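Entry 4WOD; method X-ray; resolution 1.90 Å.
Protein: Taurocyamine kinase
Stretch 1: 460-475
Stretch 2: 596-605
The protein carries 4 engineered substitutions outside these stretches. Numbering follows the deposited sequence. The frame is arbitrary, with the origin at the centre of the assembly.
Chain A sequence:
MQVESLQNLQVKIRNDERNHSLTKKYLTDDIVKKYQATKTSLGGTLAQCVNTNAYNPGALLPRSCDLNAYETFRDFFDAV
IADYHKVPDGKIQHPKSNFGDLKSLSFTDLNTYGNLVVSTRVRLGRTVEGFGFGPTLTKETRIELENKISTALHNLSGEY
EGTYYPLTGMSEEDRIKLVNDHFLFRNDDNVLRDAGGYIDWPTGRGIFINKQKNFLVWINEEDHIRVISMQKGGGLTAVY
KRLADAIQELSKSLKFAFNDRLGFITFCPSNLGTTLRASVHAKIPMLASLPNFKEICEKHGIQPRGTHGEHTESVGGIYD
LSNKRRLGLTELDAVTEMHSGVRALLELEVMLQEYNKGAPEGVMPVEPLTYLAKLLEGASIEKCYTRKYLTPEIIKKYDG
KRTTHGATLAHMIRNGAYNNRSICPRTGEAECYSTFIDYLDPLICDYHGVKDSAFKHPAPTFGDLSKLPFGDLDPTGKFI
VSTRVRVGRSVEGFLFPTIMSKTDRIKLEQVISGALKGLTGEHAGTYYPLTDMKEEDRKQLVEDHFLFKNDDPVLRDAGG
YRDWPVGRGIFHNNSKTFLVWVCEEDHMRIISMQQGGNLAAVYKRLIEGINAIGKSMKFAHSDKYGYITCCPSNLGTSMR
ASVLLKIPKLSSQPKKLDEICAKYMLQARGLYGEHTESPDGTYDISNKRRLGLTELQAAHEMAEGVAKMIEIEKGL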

ATOM      1  N   PRO A 460     -24.718  25.992 -18.618  1.00 36.04           N
ATOM      2  CA  PRO A 460     -23.883  26.723 -17.667  1.00 25.44           C
ATOM      3  C   PRO A 460     -24.414  28.137 -17.458  1.00 27.00           C
ATOM      4  O   PRO A 460     -24.502  28.907 -18.409  1.00 31.73           O
ATOM      5  CB  PRO A 460     -22.498  26.725 -18.340  1.00 29.28           C
ATOM      6  CG  PRO A 460     -22.639  25.883 -19.604  1.00 30.78           C
ATOM      7  CD  PRO A 460     -23.908  25.113 -19.475  1.00 30.69           C
ATOM      8  N   THR A 461     -24.810  28.450 -16.230  1.00 26.63           N
ATOM      9  CA  THR A 461     -25.369  29.762 -15.911  1.00 25.76           C
ATOM     10  C   THR A 461     -24.488  30.399 -14.840  1.00 24.15           C
ATOM     11  O   THR A 461     -24.751  30.259 -13.650  1.00 24.30           O
ATOM     12  CB  THR A 461     -26.830  29.660 -15.423  1.00 26.33           C
ATOM     13  OG1 THR A 461     -27.613  28.940 -16.385  1.00 26.59           O
ATOM     14  CG2 THR A 461     -27.439  31.039 -15.211  1.00 28.75           C
ATOM     15  N   PHE A 462     -23.429  31.070 -15.291  1.00 24.57           N
ATOM     16  CA  PHE A 462     -22.427  31.672 -14.412  1.00 21.87           C
ATOM     17  C   PHE A 462     -22.887  33.031 -13.887  1.00 27.36           C
ATOM     18  O   PHE A 462     -22.488  33.456 -12.801  1.00 25.65           O
ATOM     19  CB  PHE A 462     -21.098  31.832 -15.155  1.00 26.12           C
ATOM     20  CG  PHE A 462     -20.492  30.532 -15.628  1.00 25.51           C
ATOM     21  CD1 PHE A 462     -20.402  29.441 -14.778  1.00 27.10           C
ATOM     22  CD2 PHE A 462     -19.994  30.418 -16.914  1.00 24.49           C
ATOM     23  CE1 PHE A 462     -19.832  28.245 -15.211  1.00 28.36           C
ATOM     24  CE2 PHE A 462     -19.410  29.227 -17.356  1.00 26.63           C
ATOM     25  CZ  PHE A 462     -19.333  28.143 -16.508  1.00 27.93           C
ATOM     26  N   GLY A 463     -23.711  33.716 -14.679  1.00 28.10           N
ATOM     27  CA  GLY A 463     -24.243  35.014 -14.294  1.00 29.03           C
ATOM     28  C   GLY A 463     -23.458  36.153 -14.914  1.00 29.55           C
ATOM     29  O   GLY A 463     -22.466  35.934 -15.604  1.00 27.07           O
ATOM     30  N   ASP A 464     -23.912  37.377 -14.667  1.00 33.01           N
ATOM     31  CA  ASP A 464     -23.210  38.583 -15.099  1.00 33.37           C
ATOM     32  C   ASP A 464     -22.083  38.873 -14.121  1.00 34.60           C
ATOM     33  O   ASP A 464     -22.330  39.296 -12.990  1.00 36.25           O
ATOM     34  CB  ASP A 464     -24.181  39.774 -15.177  1.00 36.33           C
ATOM     35  CG  ASP A 464     -23.542  41.032 -15.751  1.00 39.86           C
ATOM     36  OD1 ASP A 464     -22.325  41.255 -15.572  1.00 39.43           O
ATOM     37  OD2 ASP A 464     -24.279  41.812 -16.384  1.00 44.53           O
ATOM     38  N   LEU A 465     -20.846  38.674 -14.565  1.00 33.68           N
ATOM     39  CA  LEU A 465     -19.709  38.723 -13.659  1.00 31.33           C
ATOM     40  C   LEU A 465     -19.409  40.137 -13.165  1.00 35.87           C
ATOM     41  O   LEU A 465     -18.553  40.323 -12.304  1.00 34.04           O
ATOM     42  CB  LEU A 465     -18.466  38.136 -14.327  1.00 32.71           C
ATOM     43  CG  LEU A 465     -18.490  36.654 -14.701  1.00 27.56           C
ATOM     44  CD1 LEU A 465     -17.101  36.249 -15.036  1.00 24.36           C
ATOM     45  CD2 LEU A 465     -19.040  35.795 -13.567  1.00 24.50           C
ATOM     46  N   SER A 466     -20.112  41.130 -13.706  1.00 37.90           N
ATOM     47  CA  SER A 466     -19.954  42.506 -13.234  1.00 40.55           C
ATOM     48  C   SER A 466     -21.096  42.921 -12.306  1.00 39.00           C
ATOM     49  O   SER A 466     -21.014  43.943 -11.620  1.00 42.80           O
ATOM     50  CB  SER A 466     -19.863  43.472 -14.415  1.00 40.95           C
ATOM     51  OG  SER A 466     -21.076  43.493 -15.143  1.00 39.83           O
ATOM     52  N   LYS A 467     -22.165  42.134 -12.289  1.00 38.52           N
ATOM     53  CA  LYS A 467     -23.295  42.434 -11.420  1.00 36.92           C
ATOM     54  C   LYS A 467     -23.735  41.164 -10.697  1.00 36.86           C
ATOM     55  O   LYS A 467     -24.833  40.652 -10.910  1.00 40.97           O
ATOM     56  CB  LYS A 467     -24.449  43.047 -12.222  1.00 41.79           C
ATOM     57  CG  LYS A 467     -25.270  44.075 -11.436  1.00 46.97           C
ATOM     58  CD  LYS A 467     -26.319  44.777 -12.297  1.00 44.18           C
ATOM     59  CE  LYS A 467     -27.274  45.607 -11.430  1.00 51.74           C
ATOM     60  NZ  LYS A 467     -28.210  46.477 -12.220  1.00 49.35           N
ATOM     61  N   LEU A 468     -22.856  40.656  -9.841  1.00 36.30           N
ATOM     62  CA  LEU A 468     -23.119  39.435  -9.090  1.00 32.96           C
ATOM     63  C   LEU A 468     -23.985  39.704  -7.852  1.00 29.65           C
ATOM     64  O   LEU A 468     -23.970  40.804  -7.306  1.00 29.91           O
ATOM     65  CB  LEU A 468     -21.795  38.784  -8.685  1.00 33.24           C
ATOM     66  CG  LEU A 468     -20.916  38.240  -9.817  1.00 28.54           C
ATOM     67  CD1 LEU A 468     -19.500  38.061  -9.329  1.00 28.84           C
ATOM     68  CD2 LEU A 468     -21.482  36.919 -10.360  1.00 24.84           C
ATOM     69  N   PRO A 469     -24.750  38.702  -7.399  1.00 32.21           N
ATOM     70  CA  PRO A 469     -25.596  38.936  -6.223  1.00 31.81           C
ATOM     71  C   PRO A 469     -24.874  38.633  -4.913  1.00 33.53           C
ATOM     72  O   PRO A 469     -25.503  38.193  -3.950  1.00 38.44           O
ATOM     73  CB  PRO A 469     -26.754  37.966  -6.437  1.00 36.13           C
ATOM     74  CG  PRO A 469     -26.098  36.800  -7.113  1.00 33.22           C
ATOM     75  CD  PRO A 469     -25.019  37.387  -8.010  1.00 34.15           C
ATOM     76  N   PHE A 470     -23.563  38.843  -4.891  1.00 28.46           N
ATOM     77  CA  PHE A 470     -22.785  38.710  -3.667  1.00 29.35           C
ATOM     78  C   PHE A 470     -21.515  39.524  -3.852  1.00 27.88           C
ATOM     79  O   PHE A 470     -21.125  39.818  -4.978  1.00 29.24           O
ATOM     80  CB  PHE A 470     -22.473  37.241  -3.346  1.00 27.68           C
ATOM     81  CG  PHE A 470     -22.033  36.426  -4.544  1.00 27.30           C
ATOM     82  CD1 PHE A 470     -22.915  35.559  -5.169  1.00 31.19           C
ATOM     83  CD2 PHE A 470     -20.745  36.525  -5.036  1.00 24.68           C
ATOM     84  CE1 PHE A 470     -22.528  34.811  -6.275  1.00 26.72           C
ATOM     85  CE2 PHE A 470     -20.343  35.770  -6.142  1.00 26.68           C
ATOM     86  CZ  PHE A 470     -21.239  34.913  -6.759  1.00 23.75           C
ATOM     87  N   GLY A 471     -20.880  39.907  -2.756  1.00 25.82           N
ATOM     88  CA  GLY A 471     -19.691  40.722  -2.837  1.00 24.98           C
ATOM     89  C   GLY A 471     -18.658  40.252  -1.835  1.00 33.60           C
ATOM     90  O   GLY A 471     -18.118  39.148  -1.950  1.00 30.66           O
ATOM     91  N   ASP A 472     -18.376  41.100  -0.854  1.00 31.41           N
ATOM     92  CA  ASP A 472     -17.464  40.760   0.224  1.00 28.91           C
ATOM     93  C   ASP A 472     -18.258  40.407   1.477  1.00 32.81           C
ATOM     94  O   ASP A 472     -18.852  41.272   2.128  1.00 35.27           O
ATOM     95  CB  ASP A 472     -16.507  41.917   0.501  1.00 32.44           C
ATOM     96  CG  ASP A 472     -15.376  41.532   1.435  1.00 37.63           C
ATOM     97  OD1 ASP A 472     -15.576  40.644   2.297  1.00 36.20           O
ATOM     98  OD2 ASP A 472     -14.277  42.122   1.302  1.00 39.30           O
ATOM     99  N   LEU A 473     -18.244  39.129   1.824  1.00 28.15           N
ATOM    100  CA  LEU A 473     -19.037  38.631   2.935  1.00 29.98           C
ATOM    101  C   LEU A 473     -18.489  39.047   4.306  1.00 35.02           C
ATOM    102  O   LEU A 473     -19.098  38.750   5.338  1.00 34.78           O
ATOM    103  CB  LEU A 473     -19.122  37.108   2.865  1.00 25.98           C
ATOM    104  CG  LEU A 473     -19.443  36.455   1.519  1.00 28.69           C
ATOM    105  CD1 LEU A 473     -19.520  34.933   1.662  1.00 31.19           C
ATOM    106  CD2 LEU A 473     -20.710  36.998   0.911  1.00 30.08           C
ATOM    107  N   ASP A 474     -17.338  39.714   4.315  1.00 30.28           N
ATOM    108  CA  ASP A 474     -16.694  40.139   5.553  1.00 35.45           C
ATOM    109  C   ASP A 474     -15.614  41.189   5.276  1.00 42.94           C
ATOM    110  O   ASP A 474     -14.426  40.892   5.365  1.00 44.29           O
ATOM    111  CB  ASP A 474     -16.085  38.934   6.285  1.00 40.25           C
ATOM    112  CG  ASP A 474     -15.447  39.313   7.618  1.00 45.85           C
ATOM    113  OD1 ASP A 474     -16.099  40.007   8.429  1.00 47.00           O
ATOM    114  OD2 ASP A 474     -14.285  38.918   7.849  1.00 44.91           O
ATOM    115  N   PRO A 475     -16.031  42.424   4.939  1.00 41.48           N
ATOM    116  CA  PRO A 475     -15.087  43.502   4.618  1.00 50.19           C
ATOM    117  C   PRO A 475     -14.197  43.833   5.807  1.00 54.27           C
ATOM    118  O   PRO A 475     -13.018  44.155   5.628  1.00 52.62           O
ATOM    119  CB  PRO A 475     -16.000  44.696   4.280  1.00 44.44           C
ATOM    120  CG  PRO A 475     -17.369  44.131   4.128  1.00 41.04           C
ATOM    121  CD  PRO A 475     -17.421  42.906   4.977  1.00 40.67           C
TER
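Stretch 2 596-605: GGNLAAVYKR

Stretch 1 is an irregular segment without helix or strand, interrupted by a type I turn from Asp464 to Lys467. Stretch 2 begins as a loop through Gly596, Gly597 and Asn598 and then enters a helix at Leu599 that runs on past Arg605. The two chains run in opposite senses: Leu465 lies nearest Lys604, Gly471 nearest Ala600 with their CA atoms 4.7 Å apart, and Asp474 nearest Gly597, so that the loop before the helix lies against Asp472 to Asp474, the first turn of the helix against Phe470 and Gly471, and Tyr603 and Lys604 against earlier residues.

Backbone bonds join the chains where the helix begins. The first amides of a helix have no carbonyl of a preceding turn to bind, and Ala600 N is satisfied from outside, donating to Gly471 O at 3.2 Å. Leu473 N in turn donates to Gly597 O at 3.0 Å. Asn598, at the N-cap position, accepts weakly from Ala601 N through its OD1 at 3.3 Å, the usual role of a short amide side chain there. Gly597 suits the close approach of the chains: its CA carries no CB, and an ideal one would lie only 3.4 Å from Asp474 N and 3.5 Å from Asp472 OD1. That same OD1 of Asp472 accepts from Asp474 N at 2.8 Å, bracing the loop, while the O atom of water 1 accepts from Gly597 N at 2.9 Å and also lies 2.8 Å from Asp474 O.

The side chains of the helix, from Leu599 onward, pack against stretch 1. Tyr603 has the largest area covered by the other stretch. The edge of Phe470 points at its face, with planes at 83° and centroids 5.4 Å apart; Phe470 CZ comes within 3.8 Å of Tyr603 CG. Leu599 CD2 lies over a face of the Phe470 ring, 4.1 Å from its centroid, and Leu599 also meets Leu473, CD2 to CD1, at 4.2 Å. Ala600, with its small methyl, lets stretch 1 come close: its CB is 3.3 Å from Phe470 O and 4.0 Å from Leu468 CD1.

Leu465 CD2 and Leu468 CD2 each pack 3.8 Å from Tyr603 CE2, branched aliphatic groups well matched to an aromatic ring. The phenol gives Tyr603 reach and polarity together, for its OH donates to Phe462 O at 2.7 Å and ties the far end of the ring to the backbone. The methylene chain of Lys604 passes Leu465, with Lys604 CD 3.6 Å from Leu465 O, while its NZ is bonded elsewhere in the structure.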

ATOM      1  N   GLY A 596      -9.302  36.598   2.916  1.00 27.23           N
ATOM      2  CA  GLY A 596     -10.441  37.486   3.054  1.00 27.55           C
ATOM      3  C   GLY A 596     -11.735  36.838   2.605  1.00 30.50           C
ATOM      4  O   GLY A 596     -11.769  35.644   2.303  1.00 29.69           O
ATOM      5  N   GLY A 597     -12.802  37.630   2.543  1.00 28.14           N
ATOM      6  CA  GLY A 597     -14.120  37.099   2.253  1.00 31.32           C
ATOM      7  C   GLY A 597     -14.755  37.599   0.970  1.00 26.95           C
ATOM      8  O   GLY A 597     -15.972  37.520   0.808  1.00 29.17           O
ATOM      9  N   ASN A 598     -13.936  38.096   0.050  1.00 28.44           N
ATOM     10  CA  ASN A 598     -14.454  38.643  -1.197  1.00 28.48           C
ATOM     11  C   ASN A 598     -14.777  37.553  -2.223  1.00 27.60           C
ATOM     12  O   ASN A 598     -13.988  37.275  -3.133  1.00 24.30           O
ATOM     13  CB  ASN A 598     -13.470  39.635  -1.800  1.00 27.73           C
ATOM     14  CG  ASN A 598     -14.098  40.463  -2.886  1.00 27.84           C
ATOM     15  OD1 ASN A 598     -15.215  40.176  -3.334  1.00 26.83           O
ATOM     16  ND2 ASN A 598     -13.392  41.491  -3.326  1.00 28.83           N
ATOM     17  N   LEU A 599     -15.960  36.969  -2.061  1.00 23.07           N
ATOM     18  CA  LEU A 599     -16.443  35.875  -2.890  1.00 24.36           C
ATOM     19  C   LEU A 599     -16.652  36.299  -4.335  1.00 23.30           C
ATOM     20  O   LEU A 599     -16.434  35.512  -5.257  1.00 23.19           O
ATOM     21  CB  LEU A 599     -17.749  35.327  -2.308  1.00 20.43           C
ATOM     22  CG  LEU A 599     -18.538  34.296  -3.118  1.00 20.84           C
ATOM     23  CD1 LEU A 599     -17.681  33.074  -3.383  1.00 20.03           C
ATOM     24  CD2 LEU A 599     -19.827  33.919  -2.367  1.00 21.77           C
ATOM     25  N   ALA A 600     -17.074  37.543  -4.537  1.00 23.80           N
ATOM     26  CA  ALA A 600     -17.343  38.017  -5.881  1.00 23.99           C
ATOM     27  C   ALA A 600     -16.058  37.990  -6.697  1.00 22.32           C
ATOM     28  O   ALA A 600     -16.090  37.633  -7.862  1.00 21.77           O
ATOM     29  CB  ALA A 600     -17.941  39.415  -5.855  1.00 23.16           C
ATOM     30  N   ALA A 601     -14.930  38.356  -6.080  1.00 20.39           N
ATOM     31  CA  ALA A 601     -13.649  38.387  -6.783  1.00 20.33           C
ATOM     32  C   ALA A 601     -13.071  36.979  -7.011  1.00 21.12           C
ATOM     33  O   ALA A 601     -12.437  36.725  -8.033  1.00 21.46           O
ATOM     34  CB  ALA A 601     -12.641  39.251  -6.023  1.00 23.25           C
ATOM     35  N   VAL A 602     -13.281  36.072  -6.057  1.00 17.70           N
ATOM     36  CA  VAL A 602     -12.835  34.690  -6.228  1.00 18.33           C
ATOM     37  C   VAL A 602     -13.640  34.033  -7.353  1.00 17.12           C
ATOM     38  O   VAL A 602     -13.099  33.347  -8.233  1.00 21.08           O
ATOM     39  CB  VAL A 602     -13.002  33.880  -4.923  1.00 18.49           C
ATOM     40  CG1 VAL A 602     -12.481  32.447  -5.109  1.00 16.87           C
ATOM     41  CG2 VAL A 602     -12.273  34.565  -3.789  1.00 20.52           C
ATOM     42  N   TYR A 603     -14.942  34.256  -7.306  1.00 17.66           N
ATOM     43  CA  TYR A 603     -15.876  33.672  -8.273  1.00 18.58           C
ATOM     44  C   TYR A 603     -15.589  34.175  -9.683  1.00 16.39           C
ATOM     45  O   TYR A 603     -15.512  33.393 -10.622  1.00 17.07           O
ATOM     46  CB  TYR A 603     -17.309  34.005  -7.868  1.00 17.22           C
ATOM     47  CG  TYR A 603     -18.365  33.401  -8.751  1.00 17.66           C
ATOM     48  CD1 TYR A 603     -18.835  32.121  -8.506  1.00 15.27           C
ATOM     49  CD2 TYR A 603     -18.888  34.104  -9.830  1.00 15.73           C
ATOM     50  CE1 TYR A 603     -19.804  31.532  -9.316  1.00 16.83           C
ATOM     51  CE2 TYR A 603     -19.883  33.527 -10.653  1.00 20.87           C
ATOM     52  CZ  TYR A 603     -20.330  32.234 -10.384  1.00 21.97           C
ATOM     53  OH  TYR A 603     -21.299  31.625 -11.165  1.00 21.12           O
ATOM     54  N   LYS A 604     -15.425  35.488  -9.813  1.00 13.79           N
ATOM     55  CA  LYS A 604     -15.114  36.099 -11.093  1.00 18.54           C
ATOM     56  C   LYS A 604     -13.837  35.487 -11.696  1.00 20.71           C
ATOM     57  O   LYS A 604     -13.844  35.066 -12.848  1.00 17.66           O
ATOM     58  CB  LYS A 604     -14.962  37.616 -10.932  1.00 21.91           C
ATOM     59  CG  LYS A 604     -14.806  38.377 -12.261  1.00 26.00           C
ATOM     60  CD  LYS A 604     -14.997  39.883 -12.074  1.00 34.89           C
ATOM     61  CE  LYS A 604     -14.719  40.650 -13.364  1.00 39.32           C
ATOM     62  NZ  LYS A 604     -13.293  40.506 -13.748  1.00 36.54           N
ATOM     63  N   ARG A 605     -12.763  35.416 -10.906  1.00 19.31           N
ATOM     64  CA  ARG A 605     -11.499  34.838 -11.363  1.00 18.57           C
ATOM     65  C   ARG A 605     -11.688  33.377 -11.778  1.00 18.18           C
ATOM     66  O   ARG A 605     -11.221  32.962 -12.834  1.00 17.63           O
ATOM     67  CB  ARG A 605     -10.423  34.944 -10.269  1.00 18.79           C
ATOM     68  CG  ARG A 605      -9.052  34.479 -10.701  1.00 23.28           C
ATOM     69  CD  ARG A 605      -7.983  34.889  -9.685  1.00 24.52           C
ATOM     70  NE  ARG A 605      -8.350  34.487  -8.336  1.00 25.42           N
ATOM     71  CZ  ARG A 605      -8.673  35.321  -7.354  1.00 21.13           C
ATOM     72  NH1 ARG A 605      -8.638  36.631  -7.547  1.00 26.97           N
ATOM     73  NH2 ARG A 605      -9.012  34.836  -6.168  1.00 22.48           N
TER
HETATM   74  O   HOH W   1     -12.917  40.449   3.016  1.00 36.49           O